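Local coordinates for protein WZI (PDB 2YNK) that probably binds capsular polysaccharide as an outer-membrane lectin, a beta-barrel that supports assembly of the group 1 capsule on Escherichia coli, at residues G21-L25 and A40-P46; P80-Q84 and L410-Q414; W152-Y156 and F289-M293; I294-E298 and Y341-H345. All coordinates share one frame; numbering follows the deposited sequence.

Contact 1: G21-L25 and A40-P46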
loop_
_atom_site.group_PDB
_atom_site.type_symbol
_atom_site.label_atom_id
_atom_site.label_comp_id
_atom_site.label_asym_id
_atom_site.label_seq_id
_atom_site.Cartn_x
_atom_site.Cartn_y
_atom_site.Cartn_z
ATOM N N GLY A 21 1.830 -8.916 -19.792
ATOM C CA GLY A 21 1.614 -10.346 -19.987
ATOM C C GLY A 21 2.835 -11.246 -19.841
ATOM O O GLY A 21 2.739 -12.448 -20.067
ATOM N N VAL A 22 3.977 -10.690 -19.456
ATOM C CA VAL A 22 5.185 -11.483 -19.247
ATOM C C VAL A 22 5.093 -12.381 -18.017
ATOM O O VAL A 22 5.762 -13.405 -17.959
ATOM C CB VAL A 22 6.412 -10.586 -19.073
ATOM C CG1 VAL A 22 7.657 -11.427 -18.831
ATOM C CG2 VAL A 22 6.574 -9.673 -20.279
ATOM N N ILE A 23 4.319 -11.955 -17.012
ATOM C CA ILE A 23 3.955 -12.802 -15.864
ATOM C C ILE A 23 2.485 -12.590 -15.484
ATOM O O ILE A 23 1.839 -11.659 -15.973
ATOM C CB ILE A 23 4.858 -12.575 -14.629
ATOM C CG1 ILE A 23 4.876 -11.107 -14.206
ATOM C CG2 ILE A 23 6.275 -13.042 -14.907
ATOM C CD1 ILE A 23 5.884 -10.803 -13.110
ATOM N N HIS A 24 1.953 -13.483 -14.650
ATOM C CA HIS A 24 0.599 -13.347 -14.126
ATOM C C HIS A 24 0.680 -13.354 -12.632
ATOM O O HIS A 24 1.140 -14.329 -12.043
ATOM C CB HIS A 24 -0.294 -14.456 -14.648
ATOM C CG HIS A 24 -0.330 -14.526 -16.158
ATOM N ND1 HIS A 24 -0.794 -13.511 -16.919
ATOM C CD2 HIS A 24 0.090 -15.524 -17.044
ATOM C CE1 HIS A 24 -0.687 -13.843 -18.221
ATOM N NE2 HIS A 24 -0.146 -15.075 -18.296
ATOM N N LEU A 25 0.260 -12.256 -12.003
ATOM C CA LEU A 25 0.507 -12.067 -10.589
ATOM C C LEU A 25 -0.312 -10.926 -10.017
ATOM O O LEU A 25 -0.198 -9.786 -10.472
ATOM C CB LEU A 25 1.982 -11.739 -10.390
ATOM C CG LEU A 25 2.445 -11.573 -8.954
ATOM C CD1 LEU A 25 2.290 -12.905 -8.247
ATOM C CD2 LEU A 25 3.887 -11.098 -8.915
ATOM N N ALA A 40 5.257 -17.273 -10.350
ATOM C CA ALA A 40 5.018 -16.479 -11.553
ATOM C C ALA A 40 6.302 -16.283 -12.374
ATOM O O ALA A 40 6.259 -16.307 -13.604
ATOM C CB ALA A 40 4.393 -15.142 -11.204
ATOM N N LEU A 41 7.438 -16.118 -11.702
ATOM C CA LEU A 41 8.720 -15.932 -12.391
ATOM C C LEU A 41 9.154 -17.174 -13.181
ATOM O O LEU A 41 9.828 -17.057 -14.201
ATOM C CB LEU A 41 9.840 -15.547 -11.411
ATOM C CG LEU A 41 9.971 -14.088 -10.952
ATOM C CD1 LEU A 41 11.225 -13.932 -10.101
ATOM C CD2 LEU A 41 10.003 -13.117 -12.119
ATOM N N LYS A 42 8.771 -18.355 -12.708
ATOM C CA LYS A 42 9.187 -19.598 -13.342
ATOM C C LYS A 42 8.430 -19.879 -14.634
ATOM O O LYS A 42 8.885 -20.688 -15.444
ATOM C CB LYS A 42 9.056 -20.768 -12.366
ATOM C CG LYS A 42 10.141 -20.741 -11.302
ATOM C CD LYS A 42 9.832 -21.648 -10.120
ATOM C CE LYS A 42 10.785 -21.392 -8.952
ATOM N NZ LYS A 42 10.660 -22.424 -7.880
ATOM N N LYS A 43 7.289 -19.215 -14.828
ATOM C CA LYS A 43 6.504 -19.352 -16.063
ATOM C C LYS A 43 6.456 -18.019 -16.807
ATOM O O LYS A 43 5.452 -17.671 -17.431
ATOM C CB LYS A 43 5.095 -19.885 -15.762
ATOM C CG LYS A 43 5.109 -21.135 -14.879
ATOM C CD LYS A 43 4.298 -22.308 -15.428
ATOM C CE LYS A 43 4.728 -23.624 -14.780
ATOM N NZ LYS A 43 3.662 -24.666 -14.819
ATOM N N ALA A 44 7.573 -17.296 -16.744
ATOM C CA ALA A 44 7.693 -15.973 -17.344
ATOM C C ALA A 44 8.016 -16.103 -18.829
ATOM O O ALA A 44 8.943 -16.819 -19.212
ATOM C CB ALA A 44 8.771 -15.163 -16.638
ATOM N N LYS A 45 7.253 -15.391 -19.651
ATOM C CA LYS A 45 7.441 -15.387 -21.090
ATOM C C LYS A 45 7.839 -13.987 -21.562
ATOM O O LYS A 45 6.985 -13.187 -21.954
ATOM C CB LYS A 45 6.166 -15.874 -21.784
ATOM C CG LYS A 45 5.877 -17.353 -21.539
ATOM C CD LYS A 45 4.693 -17.861 -22.356
ATOM C CE LYS A 45 4.400 -19.333 -22.081
ATOM N NZ LYS A 45 3.374 -19.902 -23.008
ATOM N N PRO A 46 9.143 -13.673 -21.490
ATOM C CA PRO A 46 9.654 -12.457 -22.108
ATOM C C PRO A 46 9.897 -12.646 -23.601
ATOM O O PRO A 46 10.121 -13.765 -24.053
ATOM C CB PRO A 46 10.978 -12.221 -21.379
ATOM C CG PRO A 46 11.418 -13.571 -20.935
ATOM C CD PRO A 46 10.167 -14.360 -20.680
#

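Contact 2: P80-Q84 and L410-Q414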
loop_
_atom_site.group_PDB
_atom_site.type_symbol
_atom_site.label_atom_id
_atom_site.label_comp_id
_atom_site.label_asym_id
_atom_site.label_seq_id
_atom_site.Cartn_x
_atom_site.Cartn_y
_atom_site.Cartn_z
ATOM N N PRO A 80 5.942 16.556 2.752
ATOM C CA PRO A 80 5.311 16.928 1.489
ATOM C C PRO A 80 3.927 17.547 1.698
ATOM O O PRO A 80 3.243 17.235 2.667
ATOM C CB PRO A 80 5.196 15.596 0.746
ATOM C CG PRO A 80 6.291 14.761 1.291
ATOM C CD PRO A 80 6.467 15.179 2.723
ATOM N N GLY A 81 3.534 18.427 0.791
ATOM C CA GLY A 81 2.258 19.109 0.882
ATOM C C GLY A 81 1.139 18.228 0.381
ATOM O O GLY A 81 0.055 18.229 0.951
ATOM N N THR A 82 1.397 17.480 -0.690
ATOM C CA THR A 82 0.424 16.535 -1.216
ATOM C C THR A 82 0.582 15.201 -0.491
ATOM O O THR A 82 1.656 14.904 0.042
ATOM C CB THR A 82 0.613 16.319 -2.733
ATOM O OG1 THR A 82 1.823 15.586 -2.982
ATOM C CG2 THR A 82 0.658 17.658 -3.459
ATOM N N PRO A 83 -0.486 14.388 -0.463
ATOM C CA PRO A 83 -0.387 13.029 0.066
ATOM C C PRO A 83 0.470 12.142 -0.840
ATOM O O PRO A 83 0.624 12.456 -2.016
ATOM C CB PRO A 83 -1.838 12.552 0.058
ATOM C CG PRO A 83 -2.482 13.339 -1.032
ATOM C CD PRO A 83 -1.848 14.688 -0.937
ATOM N N GLN A 84 1.013 11.058 -0.290
ATOM C CA GLN A 84 1.968 10.207 -1.006
ATOM C C GLN A 84 1.415 8.822 -1.259
ATOM O O GLN A 84 0.541 8.337 -0.550
ATOM C CB GLN A 84 3.272 10.066 -0.221
ATOM C CG GLN A 84 3.947 11.375 0.108
ATOM C CD GLN A 84 4.329 12.142 -1.124
ATOM O OE1 GLN A 84 5.321 11.820 -1.781
ATOM N NE2 GLN A 84 3.546 13.171 -1.452
ATOM N N LEU A 410 -4.900 21.696 -3.088
ATOM C CA LEU A 410 -3.484 21.471 -3.346
ATOM C C LEU A 410 -3.262 21.282 -4.835
ATOM O O LEU A 410 -3.979 20.522 -5.464
ATOM C CB LEU A 410 -3.016 20.237 -2.582
ATOM C CG LEU A 410 -3.431 20.241 -1.110
ATOM C CD1 LEU A 410 -2.941 18.971 -0.434
ATOM C CD2 LEU A 410 -2.929 21.494 -0.385
ATOM N N LYS A 411 -2.303 22.020 -5.389
ATOM C CA LYS A 411 -1.836 21.829 -6.758
ATOM C C LYS A 411 -0.331 21.696 -6.668
ATOM O O LYS A 411 0.365 22.680 -6.385
ATOM C CB LYS A 411 -2.199 23.017 -7.646
ATOM C CG LYS A 411 -3.665 23.076 -8.032
ATOM C CD LYS A 411 -4.134 24.498 -8.296
ATOM C CE LYS A 411 -5.646 24.544 -8.490
ATOM N NZ LYS A 411 -6.192 25.931 -8.542
ATOM N N GLY A 412 0.162 20.477 -6.895
ATOM C CA GLY A 412 1.571 20.171 -6.689
ATOM C C GLY A 412 2.225 19.339 -7.777
ATOM O O GLY A 412 1.565 18.584 -8.493
ATOM N N ILE A 413 3.543 19.497 -7.869
ATOM C CA ILE A 413 4.405 18.733 -8.758
ATOM C C ILE A 413 5.485 18.077 -7.902
ATOM O O ILE A 413 6.001 18.693 -6.967
ATOM C CB ILE A 413 5.055 19.643 -9.824
ATOM C CG1 ILE A 413 5.930 18.825 -10.794
ATOM C CG2 ILE A 413 5.867 20.753 -9.167
ATOM C CD1 ILE A 413 6.387 19.603 -12.017
ATOM N N GLN A 414 5.824 16.828 -8.210
ATOM C CA GLN A 414 6.854 16.122 -7.463
ATOM C C GLN A 414 7.750 15.344 -8.421
ATOM O O GLN A 414 7.277 14.505 -9.194
ATOM C CB GLN A 414 6.212 15.204 -6.430
ATOM C CG GLN A 414 7.199 14.512 -5.502
ATOM C CD GLN A 414 6.544 13.939 -4.254
ATOM O OE1 GLN A 414 5.315 13.819 -4.167
ATOM N NE2 GLN A 414 7.365 13.580 -3.273
#

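Contact 3: W152-Y156 and F289-M293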
loop_
_atom_site.group_PDB
_atom_site.type_symbol
_atom_site.label_atom_id
_atom_site.label_comp_id
_atom_site.label_asym_id
_atom_site.label_seq_id
_atom_site.Cartn_x
_atom_site.Cartn_y
_atom_site.Cartn_z
ATOM N N TRP A 152 -4.459 -2.764 0.432
ATOM C CA TRP A 152 -5.642 -3.435 -0.113
ATOM C C TRP A 152 -6.210 -2.724 -1.318
ATOM O O TRP A 152 -6.930 -1.723 -1.191
ATOM C CB TRP A 152 -6.696 -3.580 0.968
ATOM C CG TRP A 152 -6.409 -4.696 1.934
ATOM C CD1 TRP A 152 -5.234 -5.430 2.081
ATOM C CD2 TRP A 152 -7.306 -5.219 2.959
ATOM N NE1 TRP A 152 -5.356 -6.350 3.085
ATOM C CE2 TRP A 152 -6.574 -6.284 3.640
ATOM C CE3 TRP A 152 -8.594 -4.922 3.366
ATOM C CZ2 TRP A 152 -7.131 -7.009 4.664
ATOM C CZ3 TRP A 152 -9.151 -5.661 4.400
ATOM C CH2 TRP A 152 -8.436 -6.678 5.036
ATOM N N GLY A 153 -5.881 -3.245 -2.506
ATOM C CA GLY A 153 -6.480 -2.776 -3.744
ATOM C C GLY A 153 -5.482 -2.394 -4.812
ATOM O O GLY A 153 -4.283 -2.394 -4.571
ATOM N N PRO A 154 -5.982 -2.043 -6.002
ATOM C CA PRO A 154 -5.152 -1.830 -7.174
ATOM C C PRO A 154 -4.641 -0.410 -7.342
ATOM O O PRO A 154 -3.903 -0.132 -8.292
ATOM C CB PRO A 154 -6.102 -2.170 -8.315
ATOM C CG PRO A 154 -7.432 -1.734 -7.807
ATOM C CD PRO A 154 -7.413 -1.880 -6.313
ATOM N N GLY A 155 -5.010 0.479 -6.431
ATOM C CA GLY A 155 -4.630 1.872 -6.552
ATOM C C GLY A 155 -3.160 2.062 -6.288
ATOM O O GLY A 155 -2.541 1.255 -5.590
ATOM N N TYR A 156 -2.612 3.136 -6.858
ATOM C CA TYR A 156 -1.224 3.520 -6.645
ATOM C C TYR A 156 -1.099 4.674 -5.656
ATOM O O TYR A 156 -0.084 4.809 -4.975
ATOM C CB TYR A 156 -0.565 3.884 -7.977
ATOM C CG TYR A 156 -0.222 2.671 -8.816
ATOM C CD1 TYR A 156 0.889 1.899 -8.521
ATOM C CD2 TYR A 156 -1.024 2.285 -9.883
ATOM C CE1 TYR A 156 1.210 0.780 -9.277
ATOM C CE2 TYR A 156 -0.712 1.172 -10.647
ATOM C CZ TYR A 156 0.411 0.423 -10.341
ATOM O OH TYR A 156 0.728 -0.693 -11.072
ATOM N N PHE A 289 -6.962 -0.752 -16.671
ATOM C CA PHE A 289 -7.713 0.184 -15.868
ATOM C C PHE A 289 -8.285 -0.531 -14.653
ATOM O O PHE A 289 -8.555 -1.738 -14.696
ATOM C CB PHE A 289 -8.772 0.934 -16.690
ATOM C CG PHE A 289 -9.876 0.073 -17.239
ATOM C CD1 PHE A 289 -9.728 -0.585 -18.456
ATOM C CD2 PHE A 289 -11.091 -0.030 -16.571
ATOM C CE1 PHE A 289 -10.761 -1.360 -18.981
ATOM C CE2 PHE A 289 -12.132 -0.798 -17.091
ATOM C CZ PHE A 289 -11.967 -1.467 -18.297
ATOM N N TYR A 290 -8.417 0.225 -13.565
ATOM C CA TYR A 290 -8.810 -0.322 -12.281
ATOM C C TYR A 290 -9.754 0.614 -11.523
ATOM O O TYR A 290 -9.830 1.808 -11.806
ATOM C CB TYR A 290 -7.566 -0.605 -11.445
ATOM C CG TYR A 290 -6.623 0.577 -11.308
ATOM C CD1 TYR A 290 -6.847 1.562 -10.342
ATOM C CD2 TYR A 290 -5.508 0.708 -12.134
ATOM C CE1 TYR A 290 -5.999 2.643 -10.214
ATOM C CE2 TYR A 290 -4.649 1.789 -12.009
ATOM C CZ TYR A 290 -4.900 2.756 -11.040
ATOM O OH TYR A 290 -4.061 3.838 -10.893
ATOM N N GLY A 291 -10.461 0.048 -10.549
ATOM C CA GLY A 291 -11.414 0.792 -9.724
ATOM C C GLY A 291 -11.645 0.156 -8.362
ATOM O O GLY A 291 -11.439 -1.045 -8.181
ATOM N N GLN A 292 -12.069 0.969 -7.403
ATOM C CA GLN A 292 -12.341 0.492 -6.052
ATOM C C GLN A 292 -13.491 1.285 -5.458
ATOM O O GLN A 292 -13.540 2.513 -5.590
ATOM C CB GLN A 292 -11.088 0.637 -5.178
ATOM C CG GLN A 292 -11.260 0.167 -3.738
ATOM C CD GLN A 292 -9.959 0.184 -2.955
ATOM O OE1 GLN A 292 -9.303 1.222 -2.845
ATOM N NE2 GLN A 292 -9.580 -0.970 -2.407
HETATM N N MSE A 293 -14.416 0.583 -4.811
HETATM C CA MSE A 293 -15.583 1.225 -4.214
HETATM C C MSE A 293 -15.790 0.696 -2.828
HETATM O O MSE A 293 -16.317 -0.394 -2.657
HETATM C CB MSE A 293 -16.813 0.960 -5.078
HETATM C CG MSE A 293 -18.043 1.713 -4.565
HETATM SE SE MSE A 293 -19.672 1.001 -5.419
HETATM C CE MSE A 293 -20.928 2.463 -5.006
#

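Contact 4: I294-E298 and Y341-H345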
loop_
_atom_site.group_PDB
_atom_site.type_symbol
_atom_site.label_atom_id
_atom_site.label_comp_id
_atom_site.label_asym_id
_atom_site.label_seq_id
_atom_site.Cartn_x
_atom_site.Cartn_y
_atom_site.Cartn_z
ATOM N N ILE A 294 -15.382 1.470 -1.826
ATOM C CA ILE A 294 -15.596 1.100 -0.431
ATOM C C ILE A 294 -16.693 1.955 0.164
ATOM O O ILE A 294 -16.729 3.160 -0.069
ATOM C CB ILE A 294 -14.339 1.298 0.409
ATOM C CG1 ILE A 294 -13.198 0.460 -0.152
ATOM C CG2 ILE A 294 -14.619 0.909 1.849
ATOM C CD1 ILE A 294 -13.409 -1.030 -0.007
ATOM N N GLY A 295 -17.579 1.325 0.932
ATOM C CA GLY A 295 -18.712 2.012 1.554
ATOM C C GLY A 295 -18.651 1.971 3.069
ATOM O O GLY A 295 -18.028 1.082 3.646
ATOM N N GLU A 296 -19.306 2.933 3.714
ATOM C CA GLU A 296 -19.305 3.014 5.170
ATOM C C GLU A 296 -20.423 2.200 5.827
ATOM O O GLU A 296 -20.270 1.749 6.962
ATOM C CB GLU A 296 -19.360 4.471 5.618
ATOM C CG GLU A 296 -17.997 5.150 5.617
ATOM C CD GLU A 296 -17.133 4.787 6.815
ATOM O OE1 GLU A 296 -17.500 3.878 7.598
ATOM O OE2 GLU A 296 -16.071 5.423 6.968
ATOM N N ASP A 297 -21.531 2.015 5.111
ATOM C CA ASP A 297 -22.639 1.157 5.548
ATOM C C ASP A 297 -22.785 -0.024 4.581
ATOM O O ASP A 297 -22.346 0.061 3.428
ATOM C CB ASP A 297 -23.951 1.954 5.575
ATOM C CG ASP A 297 -23.820 3.290 6.293
ATOM O OD1 ASP A 297 -23.141 3.348 7.335
ATOM O OD2 ASP A 297 -24.408 4.285 5.820
ATOM N N GLU A 298 -23.399 -1.120 5.036
ATOM C CA GLU A 298 -23.553 -2.306 4.181
ATOM C C GLU A 298 -25.010 -2.757 3.999
ATOM O O GLU A 298 -25.668 -3.189 4.945
ATOM C CB GLU A 298 -22.692 -3.471 4.686
ATOM C CG GLU A 298 -22.675 -4.650 3.718
ATOM C CD GLU A 298 -21.355 -5.407 3.678
ATOM O OE1 GLU A 298 -20.731 -5.611 4.747
ATOM O OE2 GLU A 298 -20.945 -5.803 2.561
ATOM N N TYR A 341 -18.980 12.439 7.025
ATOM C CA TYR A 341 -19.351 11.052 7.349
ATOM C C TYR A 341 -18.275 10.018 6.973
ATOM O O TYR A 341 -18.176 8.969 7.607
ATOM C CB TYR A 341 -20.675 10.695 6.677
ATOM C CG TYR A 341 -21.281 9.388 7.141
ATOM C CD1 TYR A 341 -21.835 9.268 8.412
ATOM C CD2 TYR A 341 -21.304 8.268 6.302
ATOM C CE1 TYR A 341 -22.391 8.076 8.840
ATOM C CE2 TYR A 341 -21.866 7.071 6.720
ATOM C CZ TYR A 341 -22.410 6.983 7.989
ATOM O OH TYR A 341 -22.968 5.797 8.407
ATOM N N SER A 342 -17.469 10.297 5.953
ATOM C CA SER A 342 -16.411 9.354 5.572
ATOM C C SER A 342 -15.319 9.316 6.637
ATOM O O SER A 342 -14.858 10.356 7.108
ATOM C CB SER A 342 -15.827 9.690 4.202
ATOM O OG SER A 342 -16.705 9.281 3.172
ATOM N N TYR A 343 -14.934 8.104 7.023
ATOM C CA TYR A 343 -13.904 7.886 8.034
ATOM C C TYR A 343 -14.249 8.504 9.403
ATOM O O TYR A 343 -13.380 8.730 10.235
ATOM C CB TYR A 343 -12.543 8.373 7.518
ATOM C CG TYR A 343 -12.051 7.717 6.234
ATOM C CD1 TYR A 343 -12.433 6.424 5.876
ATOM C CD2 TYR A 343 -11.163 8.384 5.401
ATOM C CE1 TYR A 343 -11.954 5.832 4.719
ATOM C CE2 TYR A 343 -10.680 7.800 4.241
ATOM C CZ TYR A 343 -11.075 6.525 3.903
ATOM O OH TYR A 343 -10.586 5.942 2.749
ATOM N N THR A 344 -15.541 8.713 9.617
ATOM C CA THR A 344 -16.114 9.226 10.859
ATOM C C THR A 344 -16.784 8.066 11.560
ATOM O O THR A 344 -17.199 7.111 10.906
ATOM C CB THR A 344 -17.204 10.266 10.530
ATOM O OG1 THR A 344 -16.580 11.517 10.243
ATOM C CG2 THR A 344 -18.217 10.427 11.651
ATOM N N HIS A 345 -16.882 8.136 12.882
ATOM C CA HIS A 345 -17.783 7.254 13.615
ATOM C C HIS A 345 -18.267 7.871 14.918
ATOM O O HIS A 345 -17.618 8.760 15.472
ATOM C CB HIS A 345 -17.146 5.895 13.851
ATOM C CG HIS A 345 -18.145 4.817 14.129
ATOM N ND1 HIS A 345 -18.225 4.201 15.313
ATOM C CD2 HIS A 345 -19.153 4.285 13.338
ATOM C CE1 HIS A 345 -19.227 3.305 15.287
ATOM N NE2 HIS A 345 -19.796 3.354 14.075
#

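Contact 1: G21-L25 and A40-P46
Ile23 and Val22 are the two bumps on the 21-25 side, and the hollow that takes Ile23 lies where helix 34-42 runs out. Its CG2 methyl lowers itself between the carbonyl oxygen of Ala40 (Ile23 CG2 to Ala40 O 3.5 Å) and the methyl of Ala44 (Ile23 CG2 to Ala44 CB 3.7 Å). Alanine suits both positions, since a single methyl lets the backbones come close. Ala40 returns the gesture: its CB is a small knob that rests against the loop backbone, 3.5 Å from His24 O and 4.2 Å from Leu25 CB.

The facing loop owes its start to a Schellman motif, in which Gly21 takes a positive phi that glycine readily adopts and ends helix 8-19, turning the chain to run beside the helix 34-42 terminus. In Val22, CG1 is anti to the backbone N (chi1 179°), which lays it on the backbone of Lys45, 3.6 Å from Lys45 O, and beside the ring of Pro46. Leu17 and Glu51 also pack on Val22, so this branched side chain is wedged between helices 8-19 and 49-65 and the loop that follows helix 34-42. Val22 O accepts the backbone hydrogen bond from Lys45 N at 3.0 Å, while Ala44 CA brings a C-H to the same oxygen. The chains of Lys43 and Lys45 lead away, as suits long charged groups at an exposed surface.

Contact 2: P80-Q84 and L410-Q414
Gln414 sets CG opposite its backbone N (chi1 -175°) and runs extended beyond it, carrying its amide straight off the strand, while Gln84 bends at chi2 (-61°) and brings its own amide back to meet it. Gln414 NE2 donates to Gln84 OE1 at 3.1 Å, and the return bond, from Gln84 NE2 to Gln414 OE1, is weak at 3.3 Å. The two amide planes stand 42° apart, so the pair is skewed, and the donor of the stronger bond is tilted from the plane of the Gln84 carbonyl. Gln84 NE2 also bonds to Thr82 O at 3.0 Å, from above that carbonyl's plane, which fixes the rotation of the amide. The stronger partner of Gln414 NE2 is Ser430 OG, on the next strand.

The loop joining strands 69-76 and 95-104 packs inside the closed antiparallel beta-barrel against strand 408-422. Glycine suits position 412, because the Thr82 methyl sits directly over the strand backbone, with CG2 4.2 Å from Gly412 CA. At the start of the segment, Leu410 leans its CD1 on the loop, 3.4 Å from Gly81 O and 4.4 Å from Pro83 CD. Arg387 of the adjacent strand bonds to Pro83 O and, weakly, to Thr82 OG1.

Contact 3: W152-Y156 and F289-M293
Pro154 and Tyr290 form the apolar centre of a buried contact in which a loop folded into the barrel lies against the inner face of strand 287-295. In this closed antiparallel beta-barrel, Tyr290 and Gln292 point inward and receive the loop. The proline ring lies alongside the foot of the tyrosine, with Pro154 CB 3.8 Å from Tyr290 CB, and Pro154 O stands 3.8 Å above the tyrosine ring, over its centre. In Tyr290, CG lies between the backbone N and the carbonyl carbon (chi1 53°), which places the ring beside the loop. Gly155 CA is 4.0 Å from Tyr290 CE1. Glycine suits position 153, whose positive phi and the nearness of Gln292 NE2 leave no place for a CB.

Tyr156 crosses Tyr290 at about a right angle and receives the phenol oxygen at its ring edge (Tyr156 CD2 to Tyr290 OH 3.6 Å). The Tyr290 hydroxyl is bonded to Glu328 and that of Tyr156 to Glu313. Arg11 of helix 8-19 makes a cation-pi contact with the Tyr156 ring and bonds through NH1 to Gly155 O, tethering the loop to the helical region.

Glutamine suits position 292 because its extended chain reaches the loop and its amide can give and accept: OE1 takes Leu160 N, and Gln292 NE2 donates to Trp152 O at 3.0 Å and 160°, the acceptor lying in the amide plane.

Contact 4: I294-E298 and Y341-H345
A classic beta bulge, formed where Glu296 and Asp297 together face Ser304, meets a type II turn running from Tyr341 to Thr344. The chain of strand 287-295 turns a corner at Glu296 and Asp297, and these two successive acidic residues send their carboxylates toward the same loop, one to the backbone of the turn and the other to the phenol at its start.

Glu296 is the deeper of the two. Its chain bends at chi2 (-78°) and brings OE2 to Tyr343 N at 2.9 Å, a hydrogen bond that meets the carboxylate oxygen on its anti side and lies 26° out of the carboxylate plane. Tyr343 N belongs to the central peptide of the turn, which the turn itself does not use; its own closing bond, from Thr344 N to Tyr341 O, is weak at 3.3 Å. A carboxylate suits this buried place because it supplies an acceptor for that N-H. The aliphatic part of the same side chain packs beside Tyr341, with Glu296 CB 3.8 Å from Tyr341 CE2.

Asp297, shorter and nearer the surface, takes the hydroxyl. Tyr341 OH donates to Asp297 OD1 at 2.7 Å, which is met on its syn lone pair and lies at the edge of the ring, near its plane, although carboxylate and ring planes are 63° apart. Arg338 makes a cation-pi contact with Tyr341. The Tyr343 hydroxyl is bonded to Leu160 O and Asp361 N. The elements are thus a classic bulge on a barrel strand and a type II turn whose unused central N-H is taken by a carboxylate.

Overall arrangement
Contacts 2, 3 and 4 all reach the same barrel sheet, whereas contact 1 lies among the helices that precede it, on the opposite side of the chain's centre from contact 4, with centres about 38 Å apart. Contacts 2 and 3 are buried against inward faces of barrel strands; contacts 1 and 4 are partly buried. Contacts 3 and 4 share strand 287-295 and adjoin in sequence, the strand serving first as a wall for an inner loop and the bulge that follows supplying carboxylate acceptors. The chemistry follows position: methyl packing and one backbone bond in contact 1, glutamine amides in contacts 2 and 3, aromatic packing in contact 3, and acid-to-N-H or acid-to-phenol bonds in contact 4.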